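Local coordinates for TBC1 domain family member 22A (Homo sapiens, PDB 2QFZ), which probably acts as a GTPase-activating protein for Rab family GTPases through its TBC domain, the part described here, and forms homodimers, at residues 59-62 / 66-69; 36-41 / 72-77; 49-54 / 266-271; 128-133 / 156-161; 290-295 / 315-320. All blocks are in the same frame, centred on the assembly; numbering follows the deposited sequence.

Followed from the N terminus, the chain opens contact 2 at residues 36-41, contact 3 at 49-54 and contact 1 at 59-62. Contact 1 closes first, at 66-69, nested inside both of the others. Contact 2 closes next, at the start of helix 74-91, so contacts 2 and 3 cross; Arg74 of contact 2 bonds to Pro68 and Ala69 of contact 1. Contact 4 joins helices 124-140 and 150-162 within the long loop of contact 3, which helix 260-270 finally closes. Contacts 1, 3 and 4 touch through Trp60, Trp267 and Phe157. Contact 5 follows in series, joining the junction of helices 276-291 and 293-298 to the chain before helix 319-335.

Contact 1 of 5, residues 59-62 / 66-69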
# COMPACT_ATOMS: atom_id res chain seq x y z
N THR A 59 -3.14 -12.95 8.48
CA THR A 59 -4.36 -12.16 8.23
C THR A 59 -4.33 -11.49 6.84
O THR A 59 -5.25 -11.66 6.05
CB THR A 59 -4.64 -11.16 9.36
OG1 THR A 59 -4.73 -11.85 10.61
CG2 THR A 59 -5.98 -10.41 9.13
N TRP A 60 -3.26 -10.76 6.52
CA TRP A 60 -3.11 -10.18 5.17
C TRP A 60 -3.22 -11.20 4.05
O TRP A 60 -3.88 -10.97 3.00
CB TRP A 60 -1.77 -9.43 5.06
CG TRP A 60 -1.75 -8.07 5.66
CD1 TRP A 60 -2.55 -7.60 6.64
CD2 TRP A 60 -0.84 -7.00 5.34
NE1 TRP A 60 -2.24 -6.29 6.92
CE2 TRP A 60 -1.19 -5.90 6.14
CE3 TRP A 60 0.17 -6.84 4.38
CZ2 TRP A 60 -0.55 -4.66 6.05
CZ3 TRP A 60 0.82 -5.61 4.29
CH2 TRP A 60 0.47 -4.55 5.13
N LYS A 61 -2.57 -12.34 4.23
CA LYS A 61 -2.70 -13.43 3.27
C LYS A 61 -4.12 -13.94 3.09
O LYS A 61 -4.52 -14.24 1.95
CB LYS A 61 -1.76 -14.58 3.60
CG LYS A 61 -0.32 -14.21 3.38
CD LYS A 61 0.64 -15.36 3.78
CE LYS A 61 1.97 -14.79 4.18
NZ LYS A 61 2.98 -15.87 4.30
N LEU A 62 -4.89 -14.04 4.16
CA LEU A 62 -6.27 -14.48 4.02
C LEU A 62 -7.20 -13.41 3.42
O LEU A 62 -8.05 -13.74 2.56
CB LEU A 62 -6.85 -14.98 5.34
CG LEU A 62 -6.25 -16.28 5.82
CD1 LEU A 62 -6.57 -16.49 7.31
CD2 LEU A 62 -6.72 -17.48 4.92
N TYR A 66 -4.97 -14.77 -0.95
CA TYR A 66 -3.78 -15.55 -1.34
C TYR A 66 -3.89 -16.98 -0.78
O TYR A 66 -3.62 -17.97 -1.47
CB TYR A 66 -2.52 -14.83 -0.85
CG TYR A 66 -1.21 -15.53 -1.11
CD1 TYR A 66 -0.90 -16.01 -2.37
CD2 TYR A 66 -0.26 -15.68 -0.08
CE1 TYR A 66 0.34 -16.68 -2.61
CE2 TYR A 66 0.97 -16.32 -0.32
CZ TYR A 66 1.25 -16.83 -1.59
OH TYR A 66 2.45 -17.44 -1.86
N LEU A 67 -4.29 -17.08 0.49
CA LEU A 67 -4.51 -18.34 1.11
C LEU A 67 -6.00 -18.53 1.35
O LEU A 67 -6.72 -17.57 1.64
CB LEU A 67 -3.75 -18.45 2.41
CG LEU A 67 -2.22 -18.59 2.26
CD1 LEU A 67 -1.61 -18.86 3.61
CD2 LEU A 67 -1.82 -19.66 1.27
N PRO A 68 -6.47 -19.79 1.21
CA PRO A 68 -7.86 -20.20 1.44
C PRO A 68 -8.28 -20.14 2.90
O PRO A 68 -7.43 -20.31 3.79
CB PRO A 68 -7.89 -21.64 0.93
CG PRO A 68 -6.48 -22.09 0.92
CD PRO A 68 -5.62 -20.90 0.75
N ALA A 69 -9.57 -19.87 3.10
CA ALA A 69 -10.21 -19.84 4.41
C ALA A 69 -10.17 -21.20 5.10
O ALA A 69 -10.06 -21.27 6.33
CB ALA A 69 -11.66 -19.38 4.26
O HOH W 1 -8.87 -16.07 1.74
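Lys61 O, near the end of helix 56-63, takes the backbone amides of both Tyr66 and Leu67, a compact example of how a helix end finds donors in the chain that leaves it. The bond from Leu67 N is the straighter one, 3.2 Å to Lys61 O with an angle of 170° at the hydrogen. Tyr66 N reaches the same oxygen, Lys61 O, at 3.0 Å, but weakly because the bond is bent. The hydroxyl of Ser64 is a further partner of this oxygen. One residue on, a water donates to Leu62 O and Leu67 O, 2.6 Å from each, and bridges the two carbonyls. In the all-helical TBC domain this turn carries the chain from helix 56-63 toward helix 74-91. The side chains of Lys61 and Tyr66 run side by side in the same direction, Lys61 CG lying in the ring plane at the tyrosine edge, 3.8 Å from Tyr66 CD2. With the lysine extended and the tyrosine CG anti to its own N (chi1 177°), both polar ends arrive at Asp190: Lys61 NZ as a salt bridge to one oxygen, Tyr66 OH as a hydrogen bond to the other. Tyr66 O is taken by Lys81 NZ. Leu62 CD2 packs against the turn, 3.1 Å from Pro68 O and 4.0 Å from Leu67 CB.

Contact 2 of 5, residues 36-41 / 72-77; sequences PNTDLE and DRRPAT
Thr38 and Arg74 carry this contact through one side-chain hydrogen bond, from Arg74 NH2 to Thr38 OG1 at 2.9 Å. The hydroxyl oxygen lies almost exactly in the guanidinium plane, at its edge, although the bond is bent to 130° at the hydrogen. The two side chains cross at about a right angle. Arg74 gets there by running extended from CG to NE, while a chi1 of -58° keeps Thr38 OG1 beside its own backbone N.

Further polar bonds surround the pair. Arg74 NE and NH2 also donate to Pro68 O and Ala69 O, and NH1 donates to Leu33 O, so each guanidinium nitrogen has a carbonyl partner. Thr38 OG1 is bonded in turn to Leu32 O, and the backbones of Thr38 and Ala69 are paired. At the helix starts, Asp39 caps helix 40-47 through a weak bond from Glu41 N to Asp39 OD1, 3.2 Å long. In the other segment Arg73 O accepts both Thr77 N and Thr77 OG1, the latter at 3.0 Å.

No apolar pair is made between the segments; Leu62 of helix 56-63 touches both Leu40 and Arg74.

The charged arginine is gripped by neutral carbonyls and a hydroxyl, with no carboxylate among the partners named, which implies that directed bonds tie the chain before helix 40-47 to the start of helix 74-91 and fix the guanidinium rotation from several directions.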
# COMPACT_ATOMS: atom_id res chain seq x y z
N PRO A 36 -12.03 -24.43 11.67
CA PRO A 36 -11.51 -25.03 10.43
C PRO A 36 -11.76 -24.27 9.10
O PRO A 36 -10.98 -24.41 8.19
CB PRO A 36 -12.23 -26.39 10.40
CG PRO A 36 -13.47 -26.16 11.12
CD PRO A 36 -13.03 -25.33 12.27
N ASN A 37 -12.83 -23.49 9.02
CA ASN A 37 -13.15 -22.66 7.86
C ASN A 37 -13.37 -21.22 8.33
O ASN A 37 -14.47 -20.85 8.69
CB ASN A 37 -14.41 -23.20 7.18
CG ASN A 37 -14.17 -24.51 6.45
OD1 ASN A 37 -13.45 -24.54 5.46
ND2 ASN A 37 -14.77 -25.60 6.95
N THR A 38 -12.29 -20.44 8.36
CA THR A 38 -12.28 -19.05 8.86
C THR A 38 -13.38 -18.15 8.26
O THR A 38 -13.51 -18.03 7.02
CB THR A 38 -10.91 -18.41 8.58
OG1 THR A 38 -9.88 -19.20 9.20
CG2 THR A 38 -10.86 -16.94 9.05
N ASP A 39 -14.14 -17.48 9.14
CA ASP A 39 -15.19 -16.55 8.70
C ASP A 39 -14.51 -15.23 8.32
O ASP A 39 -14.19 -14.45 9.18
CB ASP A 39 -16.23 -16.35 9.82
CG ASP A 39 -17.42 -15.43 9.40
OD1 ASP A 39 -17.36 -14.79 8.34
OD2 ASP A 39 -18.42 -15.36 10.17
N LEU A 40 -14.34 -14.99 7.02
CA LEU A 40 -13.58 -13.82 6.51
C LEU A 40 -14.33 -12.48 6.71
O LEU A 40 -13.69 -11.42 6.81
CB LEU A 40 -13.17 -14.00 5.04
CG LEU A 40 -12.27 -15.19 4.69
CD1 LEU A 40 -12.16 -15.35 3.17
CD2 LEU A 40 -10.90 -15.09 5.35
N GLU A 41 -15.66 -12.55 6.80
CA GLU A 41 -16.50 -11.40 7.15
C GLU A 41 -16.13 -10.92 8.54
O GLU A 41 -15.78 -9.73 8.72
CB GLU A 41 -18.00 -11.75 7.10
CG GLU A 41 -18.93 -10.68 7.73
N ASP A 72 -7.11 -26.69 6.29
CA ASP A 72 -6.37 -27.86 5.77
C ASP A 72 -5.94 -27.70 4.32
O ASP A 72 -5.02 -28.39 3.91
CB ASP A 72 -7.14 -29.18 5.96
CG ASP A 72 -6.21 -30.41 5.84
OD1 ASP A 72 -5.22 -30.50 6.60
OD2 ASP A 72 -6.47 -31.29 4.99
N ARG A 73 -6.54 -26.79 3.57
CA ARG A 73 -6.09 -26.54 2.18
C ARG A 73 -4.85 -25.62 2.08
O ARG A 73 -4.17 -25.62 1.05
CB ARG A 73 -7.21 -25.95 1.34
CG ARG A 73 -8.38 -26.89 1.05
CD ARG A 73 -9.53 -26.10 0.41
NE ARG A 73 -9.41 -25.98 -1.06
CZ ARG A 73 -9.74 -24.90 -1.77
NH1 ARG A 73 -10.19 -23.79 -1.18
NH2 ARG A 73 -9.59 -24.93 -3.11
N ARG A 74 -4.54 -24.88 3.15
CA ARG A 74 -3.58 -23.78 3.09
C ARG A 74 -2.18 -24.18 2.73
O ARG A 74 -1.57 -23.53 1.87
CB ARG A 74 -3.54 -23.00 4.41
CG ARG A 74 -4.78 -22.25 4.65
CD ARG A 74 -4.77 -21.56 5.93
NE ARG A 74 -6.10 -21.06 6.23
CZ ARG A 74 -6.45 -20.58 7.40
NH1 ARG A 74 -5.58 -20.50 8.40
NH2 ARG A 74 -7.67 -20.17 7.58
N PRO A 75 -1.64 -25.25 3.39
CA PRO A 75 -0.24 -25.62 3.14
C PRO A 75 0.03 -26.02 1.68
O PRO A 75 1.03 -25.59 1.12
CB PRO A 75 -0.01 -26.82 4.08
CG PRO A 75 -1.16 -26.80 5.06
CD PRO A 75 -2.29 -26.15 4.37
N ALA A 76 -0.86 -26.81 1.09
CA ALA A 76 -0.74 -27.23 -0.33
C ALA A 76 -0.87 -26.05 -1.28
O ALA A 76 -0.10 -25.93 -2.23
CB ALA A 76 -1.82 -28.31 -0.69
N THR A 77 -1.84 -25.17 -1.02
CA THR A 77 -2.00 -23.98 -1.82
C THR A 77 -0.77 -23.05 -1.78
O THR A 77 -0.31 -22.53 -2.80
CB THR A 77 -3.25 -23.17 -1.38
OG1 THR A 77 -4.41 -23.98 -1.47
CG2 THR A 77 -3.43 -21.96 -2.29

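Contact 3 of 5, residues 49-54 / 266-271; sequences SGIPKP and LWDTYQ
Asp268 reaches out from helix 260-270 to the loop at Gly50 and Ile51, a worked case of a buried carboxylate tying a loop to a helix. Its CG sits beside its own backbone N (chi1 -71°), which brings Asp268 OD2 within 2.9 Å of Ile51 N. That bond is fairly straight, 155° at the hydrogen, and meets OD2 from well above the carboxylate plane. Ile51 then folds along the same group: with CG1 anti to the carbonyl carbon (chi1 -54°), its CD1 comes to 3.5 Å from Asp268 OD1, and Ile51 CG1 lies 3.7 Å from Asp268 CG. Gly50 passes close by, Gly50 CA being 3.5 Å from Asp268 OD2, with a positive phi at which a CB would run into the carbonyl of Ser49. The second oxygen, OD1, forms a salt bridge with Arg56 NE and accepts from Trp60 NE1. An alanine in place of Asp268 would probably leave Ile51 N, Arg56 and Trp60 NE1 without their shared acceptor. Arg56 and Trp60 are four residues apart on helix 56-63 and fit the RxxxW signature of TBC domains, so the arrangement is characteristic of that fold's buried polar core.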
# COMPACT_ATOMS: atom_id res chain seq x y z
N SER A 49 -10.01 -2.23 12.57
CA SER A 49 -9.48 -1.45 13.66
C SER A 49 -8.01 -1.73 13.91
O SER A 49 -7.48 -1.29 14.91
CB SER A 49 -10.35 -1.68 14.91
OG SER A 49 -11.75 -1.41 14.64
N GLY A 50 -7.35 -2.42 12.97
CA GLY A 50 -5.91 -2.70 13.05
C GLY A 50 -5.67 -4.16 13.45
O GLY A 50 -6.46 -4.71 14.20
N ILE A 51 -4.59 -4.76 12.98
CA ILE A 51 -4.32 -6.20 13.22
C ILE A 51 -3.09 -6.31 14.10
O ILE A 51 -2.07 -5.75 13.75
CB ILE A 51 -4.03 -6.94 11.90
CG1 ILE A 51 -5.16 -6.70 10.90
CG2 ILE A 51 -3.77 -8.46 12.10
CD1 ILE A 51 -4.86 -7.09 9.47
N PRO A 52 -3.17 -7.08 15.22
CA PRO A 52 -1.99 -7.28 16.02
C PRO A 52 -0.86 -7.90 15.23
O PRO A 52 -1.09 -8.84 14.47
CB PRO A 52 -2.45 -8.26 17.10
CG PRO A 52 -3.85 -8.17 17.14
CD PRO A 52 -4.32 -7.80 15.76
N LYS A 53 0.35 -7.40 15.44
CA LYS A 53 1.53 -7.78 14.65
C LYS A 53 1.78 -9.30 14.50
O LYS A 53 2.07 -9.75 13.38
CB LYS A 53 2.75 -7.05 15.20
CG LYS A 53 4.06 -7.49 14.61
CD LYS A 53 5.22 -6.63 15.13
CE LYS A 53 5.24 -5.23 14.50
NZ LYS A 53 6.65 -4.81 14.13
N PRO A 54 1.67 -10.08 15.60
CA PRO A 54 1.81 -11.55 15.54
C PRO A 54 0.94 -12.30 14.50
O PRO A 54 1.36 -13.32 13.94
CB PRO A 54 1.44 -12.00 16.97
CG PRO A 54 1.84 -10.82 17.81
CD PRO A 54 1.43 -9.63 16.98
N LEU A 266 -2.64 1.54 7.90
CA LEU A 266 -3.56 1.92 6.86
C LEU A 266 -3.97 0.72 5.99
O LEU A 266 -5.18 0.54 5.71
CB LEU A 266 -2.88 3.00 6.00
CG LEU A 266 -3.67 4.15 5.35
CD1 LEU A 266 -4.33 5.08 6.35
CD2 LEU A 266 -2.70 4.97 4.39
N TRP A 267 -3.01 -0.13 5.61
CA TRP A 267 -3.34 -1.27 4.72
C TRP A 267 -4.12 -2.38 5.43
O TRP A 267 -4.81 -3.12 4.74
CB TRP A 267 -2.12 -1.82 3.94
CG TRP A 267 -1.59 -0.90 2.87
CD1 TRP A 267 -1.86 0.43 2.70
CD2 TRP A 267 -0.67 -1.24 1.84
NE1 TRP A 267 -1.16 0.93 1.61
CE2 TRP A 267 -0.42 -0.09 1.08
CE3 TRP A 267 -0.05 -2.43 1.46
CZ2 TRP A 267 0.42 -0.09 -0.02
CZ3 TRP A 267 0.80 -2.42 0.38
CH2 TRP A 267 1.04 -1.28 -0.33
N ASP A 268 -4.07 -2.46 6.79
CA ASP A 268 -4.95 -3.35 7.58
C ASP A 268 -6.42 -3.04 7.21
O ASP A 268 -7.22 -3.92 6.87
CB ASP A 268 -4.82 -3.15 9.08
CG ASP A 268 -3.53 -3.66 9.67
OD1 ASP A 268 -2.72 -4.35 9.01
OD2 ASP A 268 -3.31 -3.32 10.85
N THR A 269 -6.76 -1.76 7.25
CA THR A 269 -8.09 -1.32 6.94
C THR A 269 -8.42 -1.39 5.47
O THR A 269 -9.54 -1.79 5.12
CB THR A 269 -8.31 0.10 7.45
OG1 THR A 269 -8.03 0.09 8.84
CG2 THR A 269 -9.77 0.56 7.23
N TYR A 270 -7.48 -1.00 4.59
CA TYR A 270 -7.71 -1.18 3.14
C TYR A 270 -8.10 -2.61 2.76
O TYR A 270 -8.92 -2.82 1.87
CB TYR A 270 -6.54 -0.72 2.26
CG TYR A 270 -6.34 0.78 2.16
CD1 TYR A 270 -7.21 1.68 2.76
CD2 TYR A 270 -5.27 1.31 1.45
CE1 TYR A 270 -7.01 3.04 2.66
CE2 TYR A 270 -5.06 2.68 1.35
CZ TYR A 270 -5.94 3.53 1.96
OH TYR A 270 -5.77 4.85 1.89
N GLN A 271 -7.47 -3.59 3.39
CA GLN A 271 -7.74 -5.00 3.08
C GLN A 271 -9.05 -5.53 3.73
O GLN A 271 -9.51 -6.59 3.40
CB GLN A 271 -6.52 -5.85 3.49
CG GLN A 271 -5.56 -6.03 2.36
CD GLN A 271 -4.21 -6.41 2.79
OE1 GLN A 271 -3.76 -6.01 3.85
NE2 GLN A 271 -3.50 -7.17 1.95

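Contact 4 of 5, residues 128-133 / 156-161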
# COMPACT_ATOMS: atom_id res chain seq x y z
N GLU A 128 18.09 -6.89 -4.61
CA GLU A 128 17.91 -7.93 -5.63
C GLU A 128 16.51 -8.54 -5.63
O GLU A 128 15.99 -8.84 -6.67
CB GLU A 128 18.93 -9.09 -5.42
N ILE A 129 15.93 -8.78 -4.46
CA ILE A 129 14.59 -9.37 -4.38
C ILE A 129 13.62 -8.37 -5.00
O ILE A 129 12.79 -8.73 -5.81
CB ILE A 129 14.17 -9.64 -2.93
CG1 ILE A 129 14.97 -10.77 -2.34
CG2 ILE A 129 12.66 -9.96 -2.87
CD1 ILE A 129 14.83 -10.86 -0.78
N PHE A 130 13.74 -7.11 -4.58
CA PHE A 130 12.83 -6.04 -5.04
C PHE A 130 12.83 -5.92 -6.54
O PHE A 130 11.76 -5.87 -7.13
CB PHE A 130 13.19 -4.68 -4.38
CG PHE A 130 12.53 -4.46 -3.02
CD1 PHE A 130 12.56 -5.43 -2.04
CD2 PHE A 130 11.86 -3.27 -2.73
CE1 PHE A 130 11.96 -5.23 -0.80
CE2 PHE A 130 11.26 -3.07 -1.50
CZ PHE A 130 11.32 -4.05 -0.54
N GLU A 131 14.03 -5.87 -7.15
CA GLU A 131 14.19 -5.80 -8.64
C GLU A 131 13.59 -6.98 -9.36
O GLU A 131 12.97 -6.84 -10.45
CB GLU A 131 15.70 -5.71 -9.03
CG GLU A 131 16.33 -4.38 -8.69
CD GLU A 131 17.83 -4.31 -8.94
OE1 GLU A 131 18.40 -5.27 -9.52
OE2 GLU A 131 18.45 -3.27 -8.57
N ARG A 132 13.78 -8.16 -8.79
CA ARG A 132 13.28 -9.37 -9.40
C ARG A 132 11.77 -9.45 -9.36
O ARG A 132 11.13 -9.80 -10.37
CB ARG A 132 13.90 -10.60 -8.73
CG ARG A 132 13.70 -11.85 -9.53
CD ARG A 132 14.66 -12.91 -9.11
NE ARG A 132 14.79 -12.97 -7.66
CZ ARG A 132 15.72 -13.65 -7.01
NH1 ARG A 132 16.63 -14.39 -7.67
NH2 ARG A 132 15.71 -13.63 -5.67
N ILE A 133 11.16 -9.16 -8.21
CA ILE A 133 9.67 -9.10 -8.10
C ILE A 133 9.09 -8.11 -9.12
O ILE A 133 8.13 -8.41 -9.85
CB ILE A 133 9.19 -8.67 -6.68
CG1 ILE A 133 9.40 -9.80 -5.66
CG2 ILE A 133 7.68 -8.27 -6.67
CD1 ILE A 133 9.24 -9.34 -4.18
N PRO A 156 5.52 -2.71 1.95
CA PRO A 156 4.75 -3.18 3.08
C PRO A 156 4.55 -4.71 3.15
O PRO A 156 4.65 -5.29 4.22
CB PRO A 156 3.43 -2.44 2.91
CG PRO A 156 3.81 -1.27 2.05
CD PRO A 156 4.73 -1.81 1.11
N PHE A 157 4.29 -5.36 2.03
CA PHE A 157 4.18 -6.82 2.04
C PHE A 157 5.52 -7.47 2.53
O PHE A 157 5.54 -8.34 3.38
CB PHE A 157 3.78 -7.30 0.65
CG PHE A 157 2.42 -6.86 0.24
CD1 PHE A 157 1.31 -7.38 0.87
CD2 PHE A 157 2.24 -5.95 -0.77
CE1 PHE A 157 0.02 -7.00 0.49
CE2 PHE A 157 0.94 -5.55 -1.15
CZ PHE A 157 -0.15 -6.09 -0.52
N PHE A 158 6.63 -6.97 2.04
CA PHE A 158 7.90 -7.61 2.29
C PHE A 158 8.27 -7.44 3.76
O PHE A 158 8.68 -8.39 4.41
CB PHE A 158 9.01 -7.05 1.37
CG PHE A 158 10.38 -7.57 1.68
CD1 PHE A 158 10.83 -8.79 1.12
CD2 PHE A 158 11.21 -6.89 2.58
CE1 PHE A 158 12.13 -9.29 1.44
CE2 PHE A 158 12.48 -7.38 2.92
CZ PHE A 158 12.95 -8.57 2.34
N VAL A 159 8.09 -6.23 4.29
CA VAL A 159 8.43 -5.94 5.68
C VAL A 159 7.51 -6.72 6.63
O VAL A 159 7.98 -7.34 7.55
CB VAL A 159 8.43 -4.41 5.96
CG1 VAL A 159 8.36 -4.15 7.45
CG2 VAL A 159 9.66 -3.77 5.31
N VAL A 160 6.22 -6.72 6.36
CA VAL A 160 5.28 -7.48 7.17
C VAL A 160 5.67 -8.97 7.18
O VAL A 160 5.81 -9.57 8.27
CB VAL A 160 3.79 -7.23 6.72
CG1 VAL A 160 2.80 -8.27 7.24
CG2 VAL A 160 3.35 -5.83 7.16
N PHE A 161 5.90 -9.55 5.99
CA PHE A 161 6.20 -10.97 5.87
C PHE A 161 7.59 -11.34 6.40
O PHE A 161 7.72 -12.35 7.06
CB PHE A 161 6.00 -11.50 4.44
CG PHE A 161 4.62 -11.30 3.89
CD1 PHE A 161 3.50 -11.18 4.71
CD2 PHE A 161 4.42 -11.29 2.51
CE1 PHE A 161 2.22 -11.00 4.16
CE2 PHE A 161 3.14 -11.11 1.96
CZ PHE A 161 2.03 -10.98 2.81
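Phe130 turns an edge toward one face of Phe158, a T-shaped pair that illustrates how neighbouring helices can be locked by aromatic rings. Phe130 CE1 stands 3.7 Å above the Phe158 plane, displaced toward the rim, and is 3.8 Å from both CG and CD2 of Phe158. From the other partner's side, Phe158 CD2 lies in the plane of the Phe130 ring, at its edge. The ring centroids are 5.4 Å apart and the planes stand at 75°, close to perpendicular. Ile129 adds an apolar touch, its CD1 reaching Phe158 CE1 at 3.8 Å in an oblique approach, and its side chain crosses that of Phe158 at about a right angle.

The helix backbones stay well separated, 9.0 Å between Phe130 CA and Phe158 CA, so the side chains must span the gap. Phe158 does so with CG anti to the backbone N (chi1 174°), which carries its ring across to Phe130 and Ile129. A leucine at Phe158 would probably leave the edge of Phe130 without an aromatic face and open a gap beside Ile129.

Behind the pair, Phe130 also packs on Ile112 and Met115 of the loop after helix 102-111, while Ile129 touches Glu188 of helix 181-200. Helix 150-162 is kinked at Pro156, whose nitrogen has no hydrogen to offer the previous turn. On the next residue, Phe157 meets Trp267, linking the helix to helix 260-270. The whole is the kind of buried helix-to-helix packing that builds the all-helical TBC fold.

Contact 5 of 5, residues 290-295 / 315-320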
# COMPACT_ATOMS: atom_id res chain seq x y z
N VAL A 290 -7.89 17.60 4.44
CA VAL A 290 -8.62 18.50 5.31
C VAL A 290 -8.15 18.42 6.76
O VAL A 290 -8.47 19.31 7.52
CB VAL A 290 -10.18 18.42 5.15
CG1 VAL A 290 -10.59 18.74 3.70
CG2 VAL A 290 -10.79 17.11 5.60
N ARG A 291 -7.35 17.40 7.11
CA ARG A 291 -6.60 17.34 8.37
C ARG A 291 -5.72 18.59 8.56
O ARG A 291 -5.60 19.09 9.68
CB ARG A 291 -5.78 16.03 8.45
CG ARG A 291 -4.61 15.98 9.45
CD ARG A 291 -5.04 15.81 10.93
NE ARG A 291 -3.86 15.85 11.81
CZ ARG A 291 -3.25 16.97 12.25
NH1 ARG A 291 -3.70 18.17 11.91
NH2 ARG A 291 -2.19 16.89 13.04
N TRP A 292 -5.14 19.13 7.48
CA TRP A 292 -4.33 20.37 7.63
C TRP A 292 -5.01 21.58 7.06
O TRP A 292 -4.36 22.49 6.55
CB TRP A 292 -2.97 20.20 6.99
CG TRP A 292 -2.07 19.36 7.82
CD1 TRP A 292 -1.34 19.74 8.93
CD2 TRP A 292 -1.80 17.99 7.62
NE1 TRP A 292 -0.64 18.69 9.42
CE2 TRP A 292 -0.91 17.59 8.64
CE3 TRP A 292 -2.24 17.05 6.70
CZ2 TRP A 292 -0.44 16.30 8.73
CZ3 TRP A 292 -1.78 15.80 6.79
CH2 TRP A 292 -0.89 15.41 7.81
N ARG A 293 -6.33 21.62 7.15
CA ARG A 293 -7.05 22.70 6.58
C ARG A 293 -6.55 24.05 7.15
O ARG A 293 -6.48 25.03 6.41
CB ARG A 293 -8.55 22.52 6.74
CG ARG A 293 -9.07 22.47 8.16
CD ARG A 293 -10.62 22.34 8.17
NE ARG A 293 -11.27 23.19 7.18
CZ ARG A 293 -11.62 24.48 7.34
NH1 ARG A 293 -11.40 25.14 8.48
NH2 ARG A 293 -12.22 25.11 6.33
N LYS A 294 -6.17 24.08 8.43
CA LYS A 294 -5.72 25.30 9.13
C LYS A 294 -4.43 25.85 8.53
O LYS A 294 -4.36 27.02 8.16
CB LYS A 294 -5.51 25.00 10.63
CG LYS A 294 -4.77 26.11 11.46
N GLU A 295 -3.41 25.00 8.44
CA GLU A 295 -2.17 25.37 7.78
C GLU A 295 -2.30 25.70 6.26
O GLU A 295 -1.56 26.53 5.76
CB GLU A 295 -1.13 24.27 7.99
CG GLU A 295 -0.70 24.07 9.44
CD GLU A 295 -1.45 22.95 10.18
OE1 GLU A 295 -2.67 22.75 9.97
OE2 GLU A 295 -0.77 22.25 10.99
N ALA A 315 6.26 12.91 9.96
CA ALA A 315 7.38 12.07 10.43
C ALA A 315 7.16 11.56 11.88
O ALA A 315 7.68 10.53 12.28
CB ALA A 315 8.67 12.83 10.31
N HIS A 316 6.34 12.27 12.64
CA HIS A 316 6.10 11.90 14.03
C HIS A 316 4.80 11.10 14.20
O HIS A 316 4.41 10.80 15.32
CB HIS A 316 6.04 13.16 14.89
CG HIS A 316 4.92 14.09 14.54
ND1 HIS A 316 5.02 15.02 13.53
CD2 HIS A 316 3.67 14.20 15.04
CE1 HIS A 316 3.88 15.68 13.44
NE2 HIS A 316 3.04 15.21 14.34
N TRP A 317 4.14 10.78 13.10
CA TRP A 317 2.82 10.16 13.18
C TRP A 317 2.87 8.73 13.75
O TRP A 317 3.80 8.01 13.51
CB TRP A 317 2.12 10.18 11.81
CG TRP A 317 1.27 11.38 11.63
CD1 TRP A 317 1.43 12.61 12.22
CD2 TRP A 317 0.11 11.48 10.80
NE1 TRP A 317 0.45 13.45 11.81
CE2 TRP A 317 -0.38 12.79 10.93
CE3 TRP A 317 -0.53 10.60 9.92
CZ2 TRP A 317 -1.50 13.24 10.25
CZ3 TRP A 317 -1.67 11.05 9.25
CH2 TRP A 317 -2.14 12.34 9.41
N ASP A 318 1.85 8.39 14.53
CA ASP A 318 1.72 7.07 15.18
C ASP A 318 0.31 6.52 14.93
O ASP A 318 -0.44 7.07 14.11
CB ASP A 318 2.07 7.12 16.69
CG ASP A 318 1.22 8.13 17.52
OD1 ASP A 318 1.83 8.94 18.27
OD2 ASP A 318 -0.04 8.10 17.48
N ASP A 319 -0.03 5.43 15.62
CA ASP A 319 -1.25 4.68 15.31
C ASP A 319 -2.47 5.52 15.63
O ASP A 319 -3.46 5.45 14.94
CB ASP A 319 -1.29 3.33 16.06
N GLU A 320 -2.39 6.34 16.67
CA GLU A 320 -3.47 7.27 17.00
C GLU A 320 -3.83 8.18 15.82
O GLU A 320 -4.99 8.46 15.60
CB GLU A 320 -3.12 8.12 18.23
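Trp292 and Trp317 approach from opposite directions and meet at the outer corners of their indoles, an instructive case of aromatic contact with little overlap. Trp292 CH2 comes to 3.3 Å from Trp317 CZ2, a tight touch. The planes are nearly parallel, 15° apart, but the six-membered rings are slid past one another, with centroids 5.3 Å apart. The CZ2 corner of Trp317 enters between the Trp292 ring and Arg291, whose NE is 3.8 Å from Trp317 CZ2 and whose guanidinium lies within 18° of the indole plane.

The arginine is bent at chi2 (76°), which folds it back over its own neighbour: Arg291 CG lies over a face of Trp292, and Trp292 NE1 lies over a face of the guanidinium. Next to Trp317 in the chain, His316 lies against it, with Trp317 CD1 over a face of the imidazole and His316 CD2 at the edge of the indole.

Further out, Trp292 occupies the N-cap position of helix 293-298, just after helix 276-291, and its ring meets Phe288 edge-to-face as well as touching Leu312 and Pro313. Trp317 leans on Ile322 and Leu325 of helix 319-335. Arg261 donates to the carbonyls of Ala315 and Trp317, and Asp318 caps the helix start through a weak bond from Glu320 N to Asp318 OD2, 3.0 Å long.

Trp317 NE1 is buried with no partner in the model, which probably costs some stability; the hold between the two segments rests on close apolar touching of the benzo corners, with the arginine chain alongside.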